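Local coordinates for protein aminoacyl-tRNA synthetase (Cryptosporidium parvum, PDB 5F9Z) that probably attaches proline to its cognate tRNA in an ATP-dependent reaction, and here holds the inhibitor halofuginone together with an ATP analogue, at residues L246-S251 / Y267-S272; S124-Y129 / K252-E257; P143-Q148 / G174-S179. All coordinates share one frame; numbering follows the deposited sequence.

All three interactions lie in the class II synthetase core: interactions 1 and 3 lie in its antiparallel sheet, and interaction 2 packs helices against it. Strand 168-178 of interaction 3 is the neighbour of strand 265-276 of interaction 1, joined to it by backbone bonds such as H178 N to H269 O, 2.8 Å. Interaction 2 shares helix 249-254 with interaction 1, and A268 N meets V256 O at 2.9 Å; their centres are about 9 Å apart. Helix 125-135 connects interaction 2 to interaction 3 through Y129 OH and H175 ND1, 2.7 Å apart. S272 and E125 belong to the halofuginone pocket and H175 touches the inhibitor, the side chains of S272 and H175 each about 4 Å from it.

Interaction 1: L246-S251 / Y267-S272; sequences LGQNFS and YAHQTS
G247 and Q270 form an antiparallel, hydrogen-bonded pair where strand 236-247 ends beside strand 265-276. Q270 N donates to G247 O over 2.9 Å, nearly straight and on a carbonyl lone pair, while Q270 O receives two weak bonds, from L246 N and G247 N. The tight part is at the buried L246, S251 and Q270. S251 OG, set between its own backbone N and carbonyl carbon (chi1 60°), bonds to A268 O at 2.7 Å. Q270 OE1 lies against F250 CB and 2.9 Å from S251 N, too poorly angled for a hydrogen bond. L246 CD1 presses on T271 C at 3.6 Å, and Y129 packs on L246 too. On the solvent side, Q248, Y267 and H269 are partly exposed but still held: Q248 NE2 bonds to Y267 O at 2.9 Å from 38° above the carbonyl plane. The Q248 amide and H269 ring lie side by side, planes 18° apart, with Q248 CG over one ring face in a CH-pi contact; H269 NE2 is bonded to E266. A type II' turn from L246 to N249, with G247 at positive phi, thus ends one strand of the antiparallel class II synthetase sheet and starts helix 249-254; two residues beyond Q270, S272 touches the halofuginone.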
loop_
_atom_site.group_PDB
_atom_site.type_symbol
_atom_site.label_atom_id
_atom_site.label_comp_id
_atom_site.label_asym_id
_atom_site.label_seq_id
_atom_site.Cartn_x
_atom_site.Cartn_y
_atom_site.Cartn_z
ATOM N N LEU A 246 -3.646 -19.263 9.876
ATOM C CA LEU A 246 -4.904 -19.992 9.788
ATOM C C LEU A 246 -4.939 -21.200 10.713
ATOM O O LEU A 246 -6.028 -21.635 11.102
ATOM C CB LEU A 246 -5.149 -20.440 8.347
ATOM C CG LEU A 246 -5.064 -19.344 7.283
ATOM C CD1 LEU A 246 -5.117 -19.950 5.892
ATOM C CD2 LEU A 246 -6.178 -18.327 7.474
ATOM N N GLY A 247 -3.781 -21.738 11.079
ATOM C CA GLY A 247 -3.766 -22.932 11.906
ATOM C C GLY A 247 -4.342 -24.104 11.140
ATOM O O GLY A 247 -3.961 -24.379 9.998
ATOM N N GLN A 248 -5.285 -24.802 11.767
ATOM C CA GLN A 248 -5.936 -25.954 11.161
ATOM C C GLN A 248 -7.418 -25.716 10.901
ATOM O O GLN A 248 -8.152 -26.673 10.636
ATOM C CB GLN A 248 -5.741 -27.188 12.044
ATOM C CG GLN A 248 -4.290 -27.624 12.169
ATOM C CD GLN A 248 -4.077 -28.629 13.281
ATOM O OE1 GLN A 248 -4.641 -28.498 14.367
ATOM N NE2 GLN A 248 -3.262 -29.643 13.015
ATOM N N ASN A 249 -7.872 -24.462 10.957
ATOM C CA ASN A 249 -9.292 -24.177 10.775
ATOM C C ASN A 249 -9.748 -24.492 9.356
ATOM O O ASN A 249 -10.845 -25.028 9.156
ATOM C CB ASN A 249 -9.577 -22.718 11.125
ATOM C CG ASN A 249 -9.271 -22.397 12.575
ATOM O OD1 ASN A 249 -9.659 -23.136 13.480
ATOM N ND2 ASN A 249 -8.563 -21.298 12.801
ATOM N N PHE A 250 -8.924 -24.170 8.357
ATOM C CA PHE A 250 -9.292 -24.465 6.976
ATOM C C PHE A 250 -8.939 -25.892 6.577
ATOM O O PHE A 250 -9.643 -26.490 5.756
ATOM C CB PHE A 250 -8.622 -23.474 6.024
ATOM C CG PHE A 250 -9.365 -22.180 5.877
ATOM C CD1 PHE A 250 -10.533 -22.120 5.135
ATOM C CD2 PHE A 250 -8.896 -21.022 6.476
ATOM C CE1 PHE A 250 -11.224 -20.931 4.996
ATOM C CE2 PHE A 250 -9.582 -19.828 6.339
ATOM C CZ PHE A 250 -10.747 -19.783 5.598
ATOM N N SER A 251 -7.865 -26.452 7.139
ATOM C CA SER A 251 -7.505 -27.827 6.811
ATOM C C SER A 251 -8.501 -28.822 7.395
ATOM O O SER A 251 -8.747 -29.874 6.794
ATOM C CB SER A 251 -6.090 -28.132 7.299
ATOM O OG SER A 251 -5.985 -27.966 8.701
ATOM N N TYR A 267 -3.860 -32.549 10.519
ATOM C CA TYR A 267 -4.333 -31.480 9.654
ATOM C C TYR A 267 -3.228 -30.460 9.413
ATOM O O TYR A 267 -2.418 -30.176 10.301
ATOM C CB TYR A 267 -5.559 -30.798 10.261
ATOM C CG TYR A 267 -6.801 -31.662 10.248
ATOM C CD1 TYR A 267 -7.475 -31.921 9.063
ATOM C CD2 TYR A 267 -7.301 -32.214 11.422
ATOM C CE1 TYR A 267 -8.611 -32.708 9.043
ATOM C CE2 TYR A 267 -8.438 -33.000 11.412
ATOM C CZ TYR A 267 -9.088 -33.244 10.220
ATOM O OH TYR A 267 -10.220 -34.028 10.202
ATOM N N ALA A 268 -3.201 -29.910 8.201
ATOM C CA ALA A 268 -2.139 -28.995 7.814
ATOM C C ALA A 268 -2.268 -27.662 8.544
ATOM O O ALA A 268 -3.369 -27.201 8.861
ATOM C CB ALA A 268 -2.157 -28.765 6.303
ATOM N N HIS A 269 -1.120 -27.044 8.811
ATOM C CA HIS A 269 -1.051 -25.729 9.439
ATOM C C HIS A 269 -0.844 -24.698 8.336
ATOM O O HIS A 269 0.248 -24.601 7.765
ATOM C CB HIS A 269 0.072 -25.681 10.471
ATOM C CG HIS A 269 0.017 -26.793 11.473
ATOM N ND1 HIS A 269 -0.499 -26.628 12.741
ATOM C CD2 HIS A 269 0.406 -28.088 11.390
ATOM C CE1 HIS A 269 -0.421 -27.773 13.397
ATOM N NE2 HIS A 269 0.124 -28.675 12.600
ATOM N N GLN A 270 -1.887 -23.930 8.039
ATOM C CA GLN A 270 -1.917 -23.069 6.868
ATOM C C GLN A 270 -1.730 -21.605 7.245
ATOM O O GLN A 270 -1.984 -21.187 8.377
ATOM C CB GLN A 270 -3.235 -23.234 6.104
ATOM C CG GLN A 270 -3.474 -24.630 5.565
ATOM C CD GLN A 270 -4.838 -24.770 4.919
ATOM O OE1 GLN A 270 -5.788 -25.238 5.546
ATOM N NE2 GLN A 270 -4.942 -24.363 3.660
ATOM N N THR A 271 -1.265 -20.831 6.264
ATOM C CA THR A 271 -1.192 -19.381 6.353
ATOM C C THR A 271 -1.778 -18.780 5.083
ATOM O O THR A 271 -1.828 -19.427 4.033
ATOM C CB THR A 271 0.249 -18.872 6.531
ATOM O OG1 THR A 271 0.910 -18.850 5.259
ATOM C CG2 THR A 271 1.032 -19.764 7.481
ATOM N N SER A 272 -2.225 -17.532 5.187
ATOM C CA SER A 272 -2.669 -16.787 4.019
ATOM C C SER A 272 -2.395 -15.309 4.251
ATOM O O SER A 272 -2.484 -14.816 5.378
ATOM C CB SER A 272 -4.152 -17.015 3.712
ATOM O OG SER A 272 -4.977 -16.246 4.568
#

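Interaction 2: S124-Y129 / K252-E257; sequences SETIMY and KMFGVE. With HFG (7-bromo-6-chloro-3-{3-[(2R,3S)-3-hydroxypiperidin-2-yl]-2-oxopropyl}quinazolin-4(3H)-one), chain E.
Behind the halofuginone pocket, helix 125-135 and the end of helix 249-254 meet through Y129 and F254, an aromatic contact one helical turn from the pocket residue E125. The two rings form an offset edge-to-face pair, the edge of Y129 toward the face of F254, with centroids 5.9 Å apart and planes at 80°. Y129 CB sits over that face as well, 4.0 Å from the F254 centroid, in a CH-pi contact. F254 holds its CG anti to the carbonyl carbon (chi1 -79°), which carries the ring across to the other helix, where its CZ comes to 4.0 Å from T126 CA, the T126 and F254 side chains crossing at about a right angle. Beyond the helix end V256 sets its CG2 3.7 Å from Y129 O. The Y129 ring in turn packs one face on E125 CA, 3.8 Å above its centre, and F250 adds an edge-to-face partner. Y129 OH is hydrogen-bonded to H175, which itself touches the inhibitor. The E125 side chain bends at chi2 (85°) and leads toward the inhibitor's piperidine nitrogen, at a separation modelled doubtfully short; its OE1 is hydrogen-bonded to T123 OG1, which also bonds the inhibitor. No hydrogen bond joins the two segments: the helices meet by ring packing, the following loop adds the V256 methyl, and the polar chemistry is turned to the pocket and to H175.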
loop_
_atom_site.group_PDB
_atom_site.type_symbol
_atom_site.label_atom_id
_atom_site.label_comp_id
_atom_site.label_asym_id
_atom_site.label_seq_id
_atom_site.Cartn_x
_atom_site.Cartn_y
_atom_site.Cartn_z
ATOM N N SER A 124 -9.559 -16.800 -2.695
ATOM C CA SER A 124 -9.377 -18.120 -3.292
ATOM C C SER A 124 -9.228 -19.254 -2.282
ATOM O O SER A 124 -8.780 -20.343 -2.659
ATOM C CB SER A 124 -8.172 -18.108 -4.233
ATOM O OG SER A 124 -8.327 -17.107 -5.222
ATOM N N GLU A 125 -9.587 -19.035 -1.015
ATOM C CA GLU A 125 -9.576 -20.132 -0.051
ATOM C C GLU A 125 -10.477 -21.266 -0.514
ATOM O O GLU A 125 -10.086 -22.438 -0.498
ATOM C CB GLU A 125 -10.018 -19.636 1.325
ATOM C CG GLU A 125 -8.992 -18.802 2.064
ATOM C CD GLU A 125 -9.037 -17.342 1.680
ATOM O OE1 GLU A 125 -9.691 -17.010 0.671
ATOM O OE2 GLU A 125 -8.421 -16.523 2.393
ATOM N N THR A 126 -11.696 -20.928 -0.934
ATOM C CA THR A 126 -12.630 -21.936 -1.417
ATOM C C THR A 126 -12.169 -22.547 -2.737
ATOM O O THR A 126 -12.413 -23.732 -2.992
ATOM C CB THR A 126 -14.016 -21.306 -1.560
ATOM O OG1 THR A 126 -14.621 -21.179 -0.267
ATOM C CG2 THR A 126 -14.894 -22.143 -2.444
ATOM N N ILE A 127 -11.485 -21.766 -3.574
ATOM C CA ILE A 127 -11.057 -22.273 -4.874
ATOM C C ILE A 127 -9.870 -23.218 -4.724
ATOM O O ILE A 127 -9.825 -24.283 -5.350
ATOM C CB ILE A 127 -10.731 -21.099 -5.815
ATOM C CG1 ILE A 127 -11.940 -20.170 -5.945
ATOM C CG2 ILE A 127 -10.292 -21.610 -7.179
ATOM C CD1 ILE A 127 -11.652 -18.893 -6.702
ATOM N N MET A 128 -8.900 -22.853 -3.885
ATOM C CA MET A 128 -7.622 -23.555 -3.835
ATOM C C MET A 128 -7.614 -24.726 -2.859
ATOM O O MET A 128 -7.076 -25.791 -3.182
ATOM C CB MET A 128 -6.506 -22.574 -3.462
ATOM C CG MET A 128 -6.345 -21.414 -4.431
ATOM S SD MET A 128 -5.222 -20.147 -3.810
ATOM C CE MET A 128 -3.741 -21.113 -3.549
ATOM N N TYR A 129 -8.195 -24.554 -1.673
ATOM C CA TYR A 129 -8.017 -25.544 -0.615
ATOM C C TYR A 129 -8.588 -26.926 -0.934
ATOM O O TYR A 129 -7.987 -27.915 -0.480
ATOM C CB TYR A 129 -8.607 -25.009 0.699
ATOM C CG TYR A 129 -7.889 -23.786 1.238
ATOM C CD1 TYR A 129 -6.685 -23.362 0.686
ATOM C CD2 TYR A 129 -8.412 -23.063 2.299
ATOM C CE1 TYR A 129 -6.029 -22.248 1.171
ATOM C CE2 TYR A 129 -7.759 -21.949 2.794
ATOM C CZ TYR A 129 -6.569 -21.545 2.224
ATOM O OH TYR A 129 -5.916 -20.436 2.709
ATOM N N LYS A 252 -9.081 -28.513 8.557
ATOM C CA LYS A 252 -10.111 -29.379 9.121
ATOM C C LYS A 252 -11.373 -29.369 8.269
ATOM O O LYS A 252 -11.992 -30.417 8.054
ATOM C CB LYS A 252 -10.439 -28.950 10.552
ATOM C CG LYS A 252 -9.423 -29.376 11.597
ATOM C CD LYS A 252 -9.707 -28.702 12.933
ATOM C CE LYS A 252 -8.756 -29.182 14.016
ATOM N NZ LYS A 252 -8.944 -28.432 15.288
ATOM N N MET A 253 -11.767 -28.196 7.770
ATOM C CA MET A 253 -13.031 -28.072 7.056
ATOM C C MET A 253 -12.918 -28.443 5.580
ATOM O O MET A 253 -13.946 -28.692 4.940
ATOM C CB MET A 253 -13.580 -26.649 7.220
ATOM C CG MET A 253 -13.518 -25.755 5.994
ATOM S SD MET A 253 -13.883 -24.045 6.444
ATOM C CE MET A 253 -14.571 -23.406 4.919
ATOM N N PHE A 254 -11.704 -28.508 5.034
ATOM C CA PHE A 254 -11.489 -28.957 3.666
ATOM C C PHE A 254 -10.786 -30.304 3.581
ATOM O O PHE A 254 -10.603 -30.823 2.475
ATOM C CB PHE A 254 -10.689 -27.913 2.878
ATOM C CG PHE A 254 -11.513 -26.750 2.408
ATOM C CD1 PHE A 254 -12.340 -26.874 1.304
ATOM C CD2 PHE A 254 -11.464 -25.537 3.070
ATOM C CE1 PHE A 254 -13.105 -25.808 0.869
ATOM C CE2 PHE A 254 -12.223 -24.467 2.637
ATOM C CZ PHE A 254 -13.044 -24.601 1.537
ATOM N N GLY A 255 -10.390 -30.886 4.710
ATOM C CA GLY A 255 -9.729 -32.177 4.681
ATOM C C GLY A 255 -8.294 -32.142 4.206
ATOM O O GLY A 255 -7.818 -33.121 3.622
ATOM N N VAL A 256 -7.591 -31.034 4.429
ATOM C CA VAL A 256 -6.179 -30.942 4.082
ATOM C C VAL A 256 -5.364 -31.565 5.207
ATOM O O VAL A 256 -4.885 -30.865 6.107
ATOM C CB VAL A 256 -5.752 -29.483 3.828
ATOM C CG1 VAL A 256 -4.326 -29.430 3.301
ATOM C CG2 VAL A 256 -6.709 -28.810 2.858
ATOM N N GLU A 257 -5.210 -32.885 5.175
ATOM C CA GLU A 257 -4.465 -33.603 6.195
ATOM C C GLU A 257 -3.343 -34.406 5.553
ATOM O O GLU A 257 -3.427 -34.807 4.388
ATOM C CB GLU A 257 -5.375 -34.534 7.011
ATOM C CG GLU A 257 -5.960 -35.695 6.228
ATOM C CD GLU A 257 -6.745 -36.650 7.108
ATOM O OE1 GLU A 257 -7.068 -36.275 8.256
ATOM O OE2 GLU A 257 -7.033 -37.777 6.655
HETATM O "O4'" HFG E . -9.810 -12.796 2.186
HETATM C C21 HFG E . -9.747 -12.856 3.379
HETATM C "C3'" HFG E . -8.533 -13.515 4.072
HETATM C "C2'" HFG E . -7.316 -13.655 3.155
HETATM N "N1'" HFG E . -7.635 -14.401 2.013
HETATM C "C6'" HFG E . -6.703 -14.163 0.952
HETATM C "C5'" HFG E . -5.394 -13.545 1.450
HETATM C "C4'" HFG E . -5.602 -12.279 2.090
HETATM C C39 HFG E . -6.831 -12.238 2.781
HETATM O "O7'" HFG E . -6.678 -11.434 4.063
HETATM C "C1'" HFG E . -10.956 -12.225 4.300
HETATM N N3 HFG E . -12.191 -11.995 3.435
HETATM C C4 HFG E . -12.903 -13.084 2.951
HETATM O O11 HFG E . -12.544 -14.232 3.219
HETATM C C10 HFG E . -14.008 -12.879 2.178
HETATM C C5 HFG E . -14.776 -13.983 1.659
HETATM C C2 HFG E . -12.576 -10.770 3.151
HETATM N N1 HFG E . -13.656 -10.528 2.392
HETATM C C9 HFG E . -14.381 -11.577 1.901
HETATM C C8 HFG E . -15.511 -11.327 1.108
HETATM C C7 HFG E . -16.262 -12.416 0.599
HETATM BR BR1 HFG E . -17.835 -12.062 -0.507
HETATM C C6 HFG E . -15.883 -13.738 0.881
HETATM CL CL1 HFG E . -16.823 -15.088 0.245
#

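Interaction 3: P143-Q148 / G174-S179; sequences PLKINQ and GHTAHS
I146, A177 and H175 lose the most surface as segments 144-148 and 174-178, of strands 144-153 and 168-178, run antiparallel at 171° with axes 4.6 Å apart. I146 and H175 make one hydrogen-bonded pair: H175 N donates to I146 O at 2.6 Å, nearly along the C=O axis, and I146 N returns a bond to H175 O at 2.9 Å, tilted 33° from the carbonyl plane. A177 forms the next such pair with L144, its N reaching L144 O at 2.8 Å and its O taking L144 N at 3.0 Å. All four side chains of these pairs lie on one face. On the opposite face K145 CG meets T176 CG2 at 3.7 Å; at the end of the pairing P143 CB touches H178 ND1 at the same distance. T176 OG1 is hydrogen-bonded to H178 NE2 and, at a doubtfully short modelled distance, to T271 OG1 of strand 265-276; H178 ND1 has E183 as partner. Helix 125-135 covers the face of I146 and H175: L144 packs on F132, I146 on M128, and H175 on M128 and E125, with halofuginone alongside H175. Helix 181-202 lies against T176 and H178, and strand 168-178 sits between antiparallel neighbours 144-153 and 265-276.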
loop_
_atom_site.group_PDB
_atom_site.type_symbol
_atom_site.label_atom_id
_atom_site.label_comp_id
_atom_site.label_asym_id
_atom_site.label_seq_id
_atom_site.Cartn_x
_atom_site.Cartn_y
_atom_site.Cartn_z
ATOM N N PRO A 143 6.559 -28.233 3.065
ATOM C CA PRO A 143 5.511 -27.220 2.906
ATOM C C PRO A 143 5.101 -26.956 1.459
ATOM O O PRO A 143 5.932 -27.000 0.551
ATOM C CB PRO A 143 6.153 -25.970 3.511
ATOM C CG PRO A 143 7.600 -26.140 3.226
ATOM C CD PRO A 143 7.876 -27.621 3.319
ATOM N N LEU A 144 3.813 -26.693 1.260
ATOM C CA LEU A 144 3.280 -26.248 -0.020
ATOM C C LEU A 144 3.038 -24.747 0.056
ATOM O O LEU A 144 2.352 -24.275 0.966
ATOM C CB LEU A 144 1.982 -26.980 -0.360
ATOM C CG LEU A 144 1.254 -26.536 -1.630
ATOM C CD1 LEU A 144 2.076 -26.869 -2.867
ATOM C CD2 LEU A 144 -0.127 -27.169 -1.712
ATOM N N LYS A 145 3.610 -24.001 -0.888
ATOM C CA LYS A 145 3.545 -22.542 -0.877
ATOM C C LYS A 145 3.094 -22.061 -2.249
ATOM O O LYS A 145 3.860 -22.122 -3.215
ATOM C CB LYS A 145 4.896 -21.935 -0.503
ATOM C CG LYS A 145 5.439 -22.413 0.834
ATOM C CD LYS A 145 6.794 -21.796 1.124
ATOM C CE LYS A 145 7.371 -22.308 2.431
ATOM N NZ LYS A 145 8.709 -21.717 2.706
ATOM N N ILE A 146 1.858 -21.576 -2.330
ATOM C CA ILE A 146 1.270 -21.112 -3.580
ATOM C C ILE A 146 0.916 -19.639 -3.442
ATOM O O ILE A 146 0.427 -19.199 -2.395
ATOM C CB ILE A 146 0.028 -21.941 -3.967
ATOM C CG1 ILE A 146 0.411 -23.408 -4.157
ATOM C CG2 ILE A 146 -0.602 -21.405 -5.243
ATOM C CD1 ILE A 146 1.432 -23.628 -5.250
ATOM N N ASN A 147 1.175 -18.877 -4.502
ATOM C CA ASN A 147 0.794 -17.477 -4.589
ATOM C C ASN A 147 0.194 -17.224 -5.963
ATOM O O ASN A 147 0.557 -17.881 -6.940
ATOM C CB ASN A 147 1.998 -16.556 -4.358
ATOM C CG ASN A 147 1.627 -15.092 -4.412
ATOM O OD1 ASN A 147 1.040 -14.561 -3.473
ATOM N ND2 ASN A 147 1.971 -14.431 -5.513
ATOM N N GLN A 148 -0.737 -16.276 -6.039
ATOM C CA GLN A 148 -1.293 -15.902 -7.329
ATOM C C GLN A 148 -1.570 -14.407 -7.370
ATOM O O GLN A 148 -2.094 -13.831 -6.412
ATOM C CB GLN A 148 -2.572 -16.696 -7.655
ATOM C CG GLN A 148 -3.798 -16.368 -6.828
ATOM C CD GLN A 148 -5.039 -17.081 -7.343
ATOM O OE1 GLN A 148 -4.957 -17.937 -8.225
ATOM N NE2 GLN A 148 -6.197 -16.728 -6.794
ATOM N N GLY A 174 -1.164 -15.206 -1.148
ATOM C CA GLY A 174 -0.326 -16.373 -0.931
ATOM C C GLY A 174 -1.001 -17.311 0.053
ATOM O O GLY A 174 -1.557 -16.870 1.062
ATOM N N HIS A 175 -0.955 -18.604 -0.253
ATOM C CA HIS A 175 -1.553 -19.633 0.589
ATOM C C HIS A 175 -0.532 -20.741 0.781
ATOM O O HIS A 175 -0.119 -21.381 -0.191
ATOM C CB HIS A 175 -2.840 -20.180 -0.035
ATOM C CG HIS A 175 -3.901 -19.143 -0.233
ATOM N ND1 HIS A 175 -4.954 -18.977 0.642
ATOM C CD2 HIS A 175 -4.070 -18.214 -1.203
ATOM C CE1 HIS A 175 -5.726 -17.992 0.218
ATOM N NE2 HIS A 175 -5.212 -17.512 -0.901
ATOM N N THR A 176 -0.122 -20.958 2.026
ATOM C CA THR A 176 0.878 -21.959 2.351
ATOM C C THR A 176 0.292 -22.985 3.309
ATOM O O THR A 176 -0.652 -22.701 4.049
ATOM C CB THR A 176 2.127 -21.327 2.976
ATOM O OG1 THR A 176 1.793 -20.759 4.249
ATOM C CG2 THR A 176 2.685 -20.241 2.070
ATOM N N ALA A 177 0.858 -24.189 3.279
ATOM C CA ALA A 177 0.490 -25.264 4.186
ATOM C C ALA A 177 1.761 -25.882 4.749
ATOM O O ALA A 177 2.723 -26.117 4.013
ATOM C CB ALA A 177 -0.356 -26.332 3.485
ATOM N N HIS A 178 1.763 -26.140 6.053
ATOM C CA HIS A 178 2.950 -26.613 6.745
ATOM C C HIS A 178 2.596 -27.797 7.634
ATOM O O HIS A 178 1.432 -28.016 7.983
ATOM C CB HIS A 178 3.587 -25.496 7.582
ATOM C CG HIS A 178 3.774 -24.214 6.831
ATOM N ND1 HIS A 178 4.975 -23.853 6.259
ATOM C CD2 HIS A 178 2.908 -23.210 6.553
ATOM C CE1 HIS A 178 4.841 -22.681 5.663
ATOM N NE2 HIS A 178 3.597 -22.268 5.827
ATOM N N SER A 179 3.625 -28.564 7.998
ATOM C CA SER A 179 3.431 -29.733 8.846
ATOM C C SER A 179 3.380 -29.385 10.327
ATOM O O SER A 179 2.932 -30.213 11.128
ATOM C CB SER A 179 4.543 -30.754 8.600
ATOM O OG SER A 179 5.803 -30.241 8.997
#